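Local coordinates for histone fold protein (Methanopyrus kandleri, PDB 1F1E) that is a DNA-binding archaeal histone that joins two histone-fold repeats in one chain and assembles as a dimer, at residues Ala124-Glu129 with Glu141-Tyr146; Ala43-Ser48 with Lys64-Val69; Asp130-Lys133 with Glu138-Glu141. One frame throughout, in Å; residues are numbered along the deposited sequence.

Contact 1: residues Ala124-Glu129 with Glu141-Tyr146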
loop_
_atom_site.group_PDB
_atom_site.type_symbol
_atom_site.label_atom_id
_atom_site.label_comp_id
_atom_site.label_asym_id
_atom_site.label_seq_id
_atom_site.Cartn_x
_atom_site.Cartn_y
_atom_site.Cartn_z
ATOM N N ALA A 124 10.081 16.103 -5.177
ATOM C CA ALA A 124 11.144 16.790 -5.900
ATOM C C ALA A 124 10.995 16.483 -7.383
ATOM O O ALA A 124 11.109 17.362 -8.269
ATOM C CB ALA A 124 12.512 16.470 -5.357
ATOM N N GLU A 125 10.666 15.236 -7.667
ATOM C CA GLU A 125 10.481 14.829 -9.045
ATOM C C GLU A 125 9.325 15.582 -9.684
ATOM O O GLU A 125 9.391 16.022 -10.841
ATOM C CB GLU A 125 10.296 13.299 -9.083
ATOM C CG GLU A 125 9.825 12.805 -10.440
ATOM C CD GLU A 125 9.622 11.303 -10.478
ATOM O OE1 GLU A 125 9.648 10.562 -9.481
ATOM O OE2 GLU A 125 9.413 10.868 -11.634
ATOM N N TYR A 126 8.244 15.790 -8.943
ATOM C CA TYR A 126 7.131 16.578 -9.499
ATOM C C TYR A 126 7.498 18.040 -9.678
ATOM O O TYR A 126 7.086 18.674 -10.662
ATOM C CB TYR A 126 5.909 16.405 -8.640
ATOM C CG TYR A 126 5.183 15.070 -8.791
ATOM C CD1 TYR A 126 4.756 14.644 -10.079
ATOM C CD2 TYR A 126 4.948 14.238 -7.737
ATOM C CE1 TYR A 126 4.105 13.412 -10.167
ATOM C CE2 TYR A 126 4.285 13.022 -7.848
ATOM C CZ TYR A 126 3.867 12.609 -9.082
ATOM O OH TYR A 126 3.213 11.423 -9.214
ATOM N N ALA A 127 8.291 18.594 -8.746
ATOM C CA ALA A 127 8.707 19.973 -8.975
ATOM C C ALA A 127 9.566 20.082 -10.220
ATOM O O ALA A 127 9.471 21.033 -11.000
ATOM C CB ALA A 127 9.484 20.420 -7.765
ATOM N N ASP A 128 10.480 19.136 -10.386
ATOM C CA ASP A 128 11.281 19.102 -11.618
ATOM C C ASP A 128 10.397 19.117 -12.832
ATOM O O ASP A 128 10.672 19.778 -13.820
ATOM C CB ASP A 128 12.081 17.803 -11.589
ATOM C CG ASP A 128 13.290 17.843 -10.676
ATOM O OD1 ASP A 128 13.565 18.933 -10.100
ATOM O OD2 ASP A 128 13.970 16.796 -10.547
ATOM N N GLU A 129 9.284 18.372 -12.774
ATOM C CA GLU A 129 8.468 18.203 -13.966
ATOM C C GLU A 129 7.900 19.550 -14.378
ATOM O O GLU A 129 7.677 19.760 -15.562
ATOM C CB GLU A 129 7.325 17.195 -13.776
ATOM C CG GLU A 129 7.750 15.746 -13.949
ATOM C CD GLU A 129 6.617 14.768 -13.652
ATOM O OE1 GLU A 129 5.444 15.216 -13.539
ATOM O OE2 GLU A 129 6.887 13.544 -13.550
ATOM N N GLU A 141 1.294 16.745 -2.411
ATOM C CA GLU A 141 0.020 16.083 -2.553
ATOM C C GLU A 141 0.038 14.976 -3.604
ATOM O O GLU A 141 -0.433 13.854 -3.378
ATOM C CB GLU A 141 -1.057 17.125 -2.951
ATOM C CG GLU A 141 -1.445 18.084 -1.853
ATOM C CD GLU A 141 -2.192 19.311 -2.311
ATOM O OE1 GLU A 141 -2.454 20.164 -1.467
ATOM O OE2 GLU A 141 -2.486 19.458 -3.531
ATOM N N LYS A 142 0.669 15.281 -4.725
ATOM C CA LYS A 142 0.766 14.279 -5.793
ATOM C C LYS A 142 1.648 13.105 -5.402
ATOM O O LYS A 142 1.359 11.936 -5.670
ATOM C CB LYS A 142 1.353 14.949 -7.050
ATOM C CG LYS A 142 0.512 15.839 -7.924
ATOM C CD LYS A 142 1.433 16.380 -9.024
ATOM C CE LYS A 142 0.882 17.313 -10.075
ATOM N NZ LYS A 142 1.928 17.629 -11.110
ATOM N N ALA A 143 2.762 13.448 -4.672
ATOM C CA ALA A 143 3.613 12.389 -4.172
ATOM C C ALA A 143 2.908 11.443 -3.204
ATOM O O ALA A 143 3.062 10.210 -3.270
ATOM C CB ALA A 143 4.859 12.979 -3.523
ATOM N N ILE A 144 2.077 12.012 -2.313
ATOM C CA ILE A 144 1.269 11.208 -1.400
ATOM C C ILE A 144 0.309 10.325 -2.147
ATOM O O ILE A 144 0.245 9.136 -1.847
ATOM C CB ILE A 144 0.606 12.162 -0.397
ATOM C CG1 ILE A 144 1.572 12.798 0.594
ATOM C CG2 ILE A 144 -0.501 11.465 0.326
ATOM C CD1 ILE A 144 1.060 13.999 1.348
ATOM N N THR A 145 -0.428 10.948 -3.069
ATOM C CA THR A 145 -1.491 10.176 -3.718
ATOM C C THR A 145 -0.895 9.040 -4.525
ATOM O O THR A 145 -1.402 7.926 -4.517
ATOM C CB THR A 145 -2.273 11.140 -4.610
ATOM O OG1 THR A 145 -3.112 11.935 -3.795
ATOM C CG2 THR A 145 -3.111 10.283 -5.512
ATOM N N TYR A 146 0.197 9.340 -5.224
ATOM C CA TYR A 146 0.790 8.375 -6.123
ATOM C C TYR A 146 1.370 7.279 -5.267
ATOM O O TYR A 146 1.080 6.100 -5.418
ATOM C CB TYR A 146 1.832 9.068 -6.980
ATOM C CG TYR A 146 2.422 8.211 -8.045
ATOM C CD1 TYR A 146 3.498 7.363 -7.742
ATOM C CD2 TYR A 146 1.978 8.228 -9.371
ATOM C CE1 TYR A 146 4.080 6.558 -8.687
ATOM C CE2 TYR A 146 2.527 7.418 -10.328
ATOM C CZ TYR A 146 3.573 6.600 -9.970
ATOM O OH TYR A 146 4.152 5.812 -10.907
HETATM O O HOH W 1 4.659 18.426 -11.546
#
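Lys-142 lays its side chain over one face of the Tyr-126 ring. Its CB stands over the ring in a CH-pi contact, 3.9 Å from the ring centroid and 22° off the normal, displaced toward the CD2-CE2 rim. In the conformer described, the extended chain then runs obliquely back across the same ring, with CD 3.9 Å from Tyr-126 CD1. Further apolar contact comes from Ala-143, whose methyl lies near Tyr-126 CE2, while its backbone N approaches that carbon to 3.5 Å. Farther out, the Tyr-126 hydroxyl abuts the ring of Tyr-146, OH to CD2 3.4 Å, the two side chains crossing at about a right angle. With its CB directed toward helix 137-147 and CG anti to the carbonyl carbon (chi1 -75°), the Tyr-126 ring lies across to that helix. Without the ring, as with an alanine here, the methylenes of Lys-142 would probably lose the surface they lie on, and a gap would be likely to open beside Ala-143 and Tyr-146.

The polar link runs through water. In the same lysine conformer, a single molecule donates to Tyr-126 O at 2.6 Å and accepts from Lys-142 NZ at 2.9 Å, tying the lysine tip to the last turn of helix 102-129. Glu-129 OE1 lies 4.9 Å from Lys-142 NZ, too far for a salt bridge, though its charge may still favour the ammonium.

Beyond Tyr-146 lies the second subunit, which that residue meets through backbone hydrogen bonds and packing on Thr-145 of that chain. The short segments are inclined at 125°, their axes 9.7 Å apart: this is the end of the long central helix packing against the short C-terminal helix of a histone fold, here the second of the chain.

Contact 2: residues Ala43-Ser48 with Lys64-Val69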
loop_
_atom_site.group_PDB
_atom_site.type_symbol
_atom_site.label_atom_id
_atom_site.label_comp_id
_atom_site.label_asym_id
_atom_site.label_seq_id
_atom_site.Cartn_x
_atom_site.Cartn_y
_atom_site.Cartn_z
ATOM N N ALA A 43 2.246 2.016 12.027
ATOM C CA ALA A 43 2.231 1.351 13.338
ATOM C C ALA A 43 1.031 0.400 13.456
ATOM O O ALA A 43 1.161 -0.751 13.943
ATOM C CB ALA A 43 2.222 2.402 14.411
ATOM N N ASN A 44 -0.141 0.855 12.967
ATOM C CA ASN A 44 -1.304 -0.034 12.957
ATOM C C ASN A 44 -1.069 -1.225 12.048
ATOM O O ASN A 44 -1.455 -2.341 12.386
ATOM C CB ASN A 44 -2.586 0.719 12.546
ATOM N N ALA A 45 -0.405 -0.975 10.939
ATOM C CA ALA A 45 -0.078 -2.097 10.032
ATOM C C ALA A 45 0.861 -3.074 10.662
ATOM O O ALA A 45 0.673 -4.282 10.514
ATOM C CB ALA A 45 0.509 -1.515 8.763
ATOM N N ALA A 46 1.845 -2.561 11.401
ATOM C CA ALA A 46 2.739 -3.398 12.165
ATOM C C ALA A 46 1.960 -4.244 13.164
ATOM O O ALA A 46 2.288 -5.434 13.238
ATOM C CB ALA A 46 3.756 -2.520 12.878
ATOM N N LYS A 47 0.977 -3.671 13.831
ATOM C CA LYS A 47 0.170 -4.492 14.734
ATOM C C LYS A 47 -0.571 -5.581 13.945
ATOM O O LYS A 47 -0.615 -6.746 14.377
ATOM C CB LYS A 47 -0.789 -3.620 15.515
ATOM C CG LYS A 47 -1.810 -4.316 16.384
ATOM C CD LYS A 47 -1.222 -5.117 17.539
ATOM C CE LYS A 47 -2.356 -5.518 18.490
ATOM N NZ LYS A 47 -1.785 -6.456 19.486
ATOM N N SER A 48 -1.147 -5.233 12.797
ATOM C CA SER A 48 -1.853 -6.193 11.961
ATOM C C SER A 48 -0.907 -7.327 11.581
ATOM O O SER A 48 -1.336 -8.505 11.682
ATOM C CB SER A 48 -2.401 -5.534 10.713
ATOM O OG SER A 48 -3.385 -4.568 11.039
ATOM N N LYS A 64 9.960 -5.581 8.332
ATOM C CA LYS A 64 10.472 -5.891 7.009
ATOM C C LYS A 64 9.353 -6.292 6.065
ATOM O O LYS A 64 9.287 -5.891 4.879
ATOM C CB LYS A 64 11.538 -6.965 7.190
ATOM N N ALA A 65 8.407 -7.063 6.580
ATOM C CA ALA A 65 7.238 -7.367 5.746
ATOM C C ALA A 65 6.486 -6.113 5.343
ATOM O O ALA A 65 6.118 -6.027 4.179
ATOM C CB ALA A 65 6.310 -8.332 6.469
ATOM N N LEU A 66 6.294 -5.125 6.190
ATOM C CA LEU A 66 5.557 -3.944 5.816
ATOM C C LEU A 66 6.336 -3.161 4.766
ATOM O O LEU A 66 5.774 -2.594 3.849
ATOM C CB LEU A 66 5.285 -2.961 6.970
ATOM C CG LEU A 66 4.271 -3.213 8.052
ATOM C CD1 LEU A 66 4.272 -2.056 9.015
ATOM C CD2 LEU A 66 2.900 -3.476 7.424
ATOM N N ALA A 67 7.629 -3.047 4.950
ATOM C CA ALA A 67 8.441 -2.335 3.946
ATOM C C ALA A 67 8.337 -2.994 2.595
ATOM O O ALA A 67 8.252 -2.234 1.629
ATOM C CB ALA A 67 9.892 -2.247 4.356
ATOM N N ASP A 68 8.308 -4.323 2.598
ATOM C CA ASP A 68 8.281 -5.045 1.303
ATOM C C ASP A 68 6.911 -4.768 0.758
ATOM O O ASP A 68 6.746 -4.392 -0.460
ATOM C CB ASP A 68 8.822 -6.459 1.431
ATOM C CG ASP A 68 8.257 -7.739 1.972
ATOM N N VAL A 69 5.803 -4.758 1.503
ATOM C CA VAL A 69 4.532 -4.522 0.836
ATOM C C VAL A 69 4.256 -3.055 0.490
ATOM O O VAL A 69 3.620 -2.712 -0.511
ATOM C CB VAL A 69 3.269 -5.073 1.539
ATOM C CG1 VAL A 69 3.565 -6.320 2.380
ATOM C CG2 VAL A 69 2.611 -3.915 2.283
#
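Leu-66 drives its forked end against the backbone and methyl groups of Ala-45 and Ala-46. CD2 meets Ala-45 CB at 3.4 Å, tighter than an ordinary carbon-carbon contact, and CD1 is 3.8 Å from that same methyl. The other side of the fork belongs to Ala-46: Leu-66 CD1 comes to 3.4 Å from Ala-46 N and to 3.9 Å from Ala-46 CB. The two methyls rest against the peptide joining the alanines, CD1 nearer its nitrogen and CD2 by its carbonyl carbon, and CG stays farther back, 4.2 Å from Ala-46 N. With CG anti to the carbonyl carbon (chi1 -74°) and CD1 continuing the chain in an extended line (chi2 180°), the leucine stretches away from its own helix.

Helix 25-51 is the long central helix of the first histone fold, and helix 60-70 is the short helix that follows it after the loop with strand 57-58. The small alanines let the long helix come near, Ala-46 CA lying 7.0 Å from Leu-66 CA. Val-42 and Val-49 of helix 25-51 also touch Leu-66, and Leu-111 of helix 102-129, in the second fold, packs against it as well. All three residues that meet across the segments are buried. The second subunit covers part of the surroundings: its Val-69 packs on Ala-45, its Asp-68 on Ser-48, and its Tyr-41 OH is hydrogen-bonded to Val-69 O.

Contact 3: residues Asp130-Lys133 with Glu138-Glu141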
loop_
_atom_site.group_PDB
_atom_site.type_symbol
_atom_site.label_atom_id
_atom_site.label_comp_id
_atom_site.label_asym_id
_atom_site.label_seq_id
_atom_site.Cartn_x
_atom_site.Cartn_y
_atom_site.Cartn_z
ATOM N N ASP A 130 7.725 20.374 -13.355
ATOM C CA ASP A 130 7.143 21.688 -13.641
ATOM C C ASP A 130 8.211 22.764 -13.751
ATOM O O ASP A 130 7.892 23.949 -13.730
ATOM C CB ASP A 130 6.130 21.996 -12.548
ATOM C CG ASP A 130 5.320 23.237 -12.899
ATOM O OD1 ASP A 130 5.103 23.405 -14.127
ATOM O OD2 ASP A 130 4.952 24.008 -11.982
ATOM N N GLY A 131 9.474 22.380 -13.889
ATOM C CA GLY A 131 10.605 23.286 -13.956
ATOM C C GLY A 131 10.634 24.209 -12.755
ATOM O O GLY A 131 10.836 25.422 -12.896
ATOM N N ARG A 132 10.409 23.627 -11.565
ATOM C CA ARG A 132 10.569 24.489 -10.394
ATOM C C ARG A 132 11.672 24.002 -9.455
ATOM O O ARG A 132 11.855 22.810 -9.266
ATOM C CB ARG A 132 9.270 24.619 -9.597
ATOM C CG ARG A 132 8.211 25.419 -10.366
ATOM C CD ARG A 132 6.959 25.485 -9.480
ATOM N NE ARG A 132 6.195 24.260 -9.640
ATOM C CZ ARG A 132 6.134 23.228 -8.810
ATOM N NH1 ARG A 132 6.796 23.178 -7.673
ATOM N NH2 ARG A 132 5.360 22.223 -9.174
ATOM N N LYS A 133 12.356 24.989 -8.900
ATOM C CA LYS A 133 13.312 24.869 -7.808
ATOM C C LYS A 133 12.641 24.700 -6.457
ATOM O O LYS A 133 13.329 24.261 -5.517
ATOM C CB LYS A 133 14.192 26.132 -7.800
ATOM N N GLU A 138 1.460 21.246 -3.974
ATOM C CA GLU A 138 0.897 20.349 -5.016
ATOM C C GLU A 138 1.844 19.211 -5.263
ATOM O O GLU A 138 1.429 18.092 -5.548
ATOM C CB GLU A 138 0.639 21.023 -6.377
ATOM N N ASP A 139 3.148 19.404 -5.182
ATOM C CA ASP A 139 4.075 18.303 -5.439
ATOM C C ASP A 139 4.001 17.241 -4.384
ATOM O O ASP A 139 4.100 16.048 -4.607
ATOM C CB ASP A 139 5.485 18.925 -5.407
ATOM C CG ASP A 139 5.689 19.989 -6.474
ATOM O OD1 ASP A 139 5.138 19.820 -7.584
ATOM O OD2 ASP A 139 6.403 20.963 -6.107
ATOM N N VAL A 140 3.838 17.714 -3.134
ATOM C CA VAL A 140 3.698 16.814 -2.015
ATOM C C VAL A 140 2.389 16.060 -2.078
ATOM O O VAL A 140 2.363 14.827 -1.863
ATOM C CB VAL A 140 3.804 17.495 -0.636
ATOM C CG1 VAL A 140 3.851 16.412 0.446
ATOM C CG2 VAL A 140 5.013 18.391 -0.555
ATOM N N GLU A 141 1.294 16.745 -2.411
ATOM C CA GLU A 141 0.020 16.083 -2.553
ATOM C C GLU A 141 0.038 14.976 -3.604
ATOM O O GLU A 141 -0.433 13.854 -3.378
ATOM C CB GLU A 141 -1.057 17.125 -2.951
ATOM C CG GLU A 141 -1.445 18.084 -1.853
ATOM C CD GLU A 141 -2.192 19.311 -2.311
ATOM O OE1 GLU A 141 -2.454 20.164 -1.467
ATOM O OE2 GLU A 141 -2.486 19.458 -3.531
#
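Arg-132 grips the carboxylate of Asp-139 end-on, one terminal nitrogen to each oxygen. NH1 donates to Asp-139 OD2 at 2.7 Å and NH2 to Asp-139 OD1 at 2.9 Å, both bonds nearly straight. Each oxygen accepts on its syn lone pair, and the guanidinium and carboxylate planes are only 9° apart, meeting edge to edge. Asp-139 OD2 takes a second hydrogen bond from the backbone N of Gln-136.

A second edge of the guanidinium, at NE and NH2, is occupied by Asp-130. Arg-132 NE donates to Asp-130 OD2 at 2.7 Å, meeting that oxygen on its anti side and somewhat out of the carboxylate plane, and NH2 adds a weak bond to the same atom. A bend at chi3 (-82°) turns the guanidinium so that NE faces Asp-130 while NH1 and NH2 face Asp-139. NH1 has a further weak bond to Thr-134 O. With carboxylates at two edges, the group is held against rotation, and its positive charge probably offsets both acids.

Gly-131, at positive phi, is the C-prime residue of a Schellman motif that ends helix 102-129, with Arg-132 N bonded to Ala-127 O and Gly-131 N to Asp-128 O. The salt-bridge network joins this helix end and the loop leading to strand 134-135 to the first turn of helix 137-147, while Lys-133 makes backbone hydrogen bonds with Arg-22 at the paired strand 22-23.

How the contacts relate
Contacts 1 and 3 sit side by side, their centres 6 Å apart, and share helix 137-147 as well as Glu-141. They also touch directly: Ala-127 CB lies 3.5 Å from Asp-139 OD2, so the salt bridge backs onto the helix that carries the tyrosine. Both are only partly buried and rely on polar or amphipathic side chains, contact 1 through an aromatic-aliphatic overlap with a water link, contact 3 through charge. Contact 2 is the buried one, apolar in its side chains, in the first histone-fold sequence; its centre is 24 Å from that of contact 1. Contacts 1 and 2 both border the second subunit, whereas contact 3 is untouched by it.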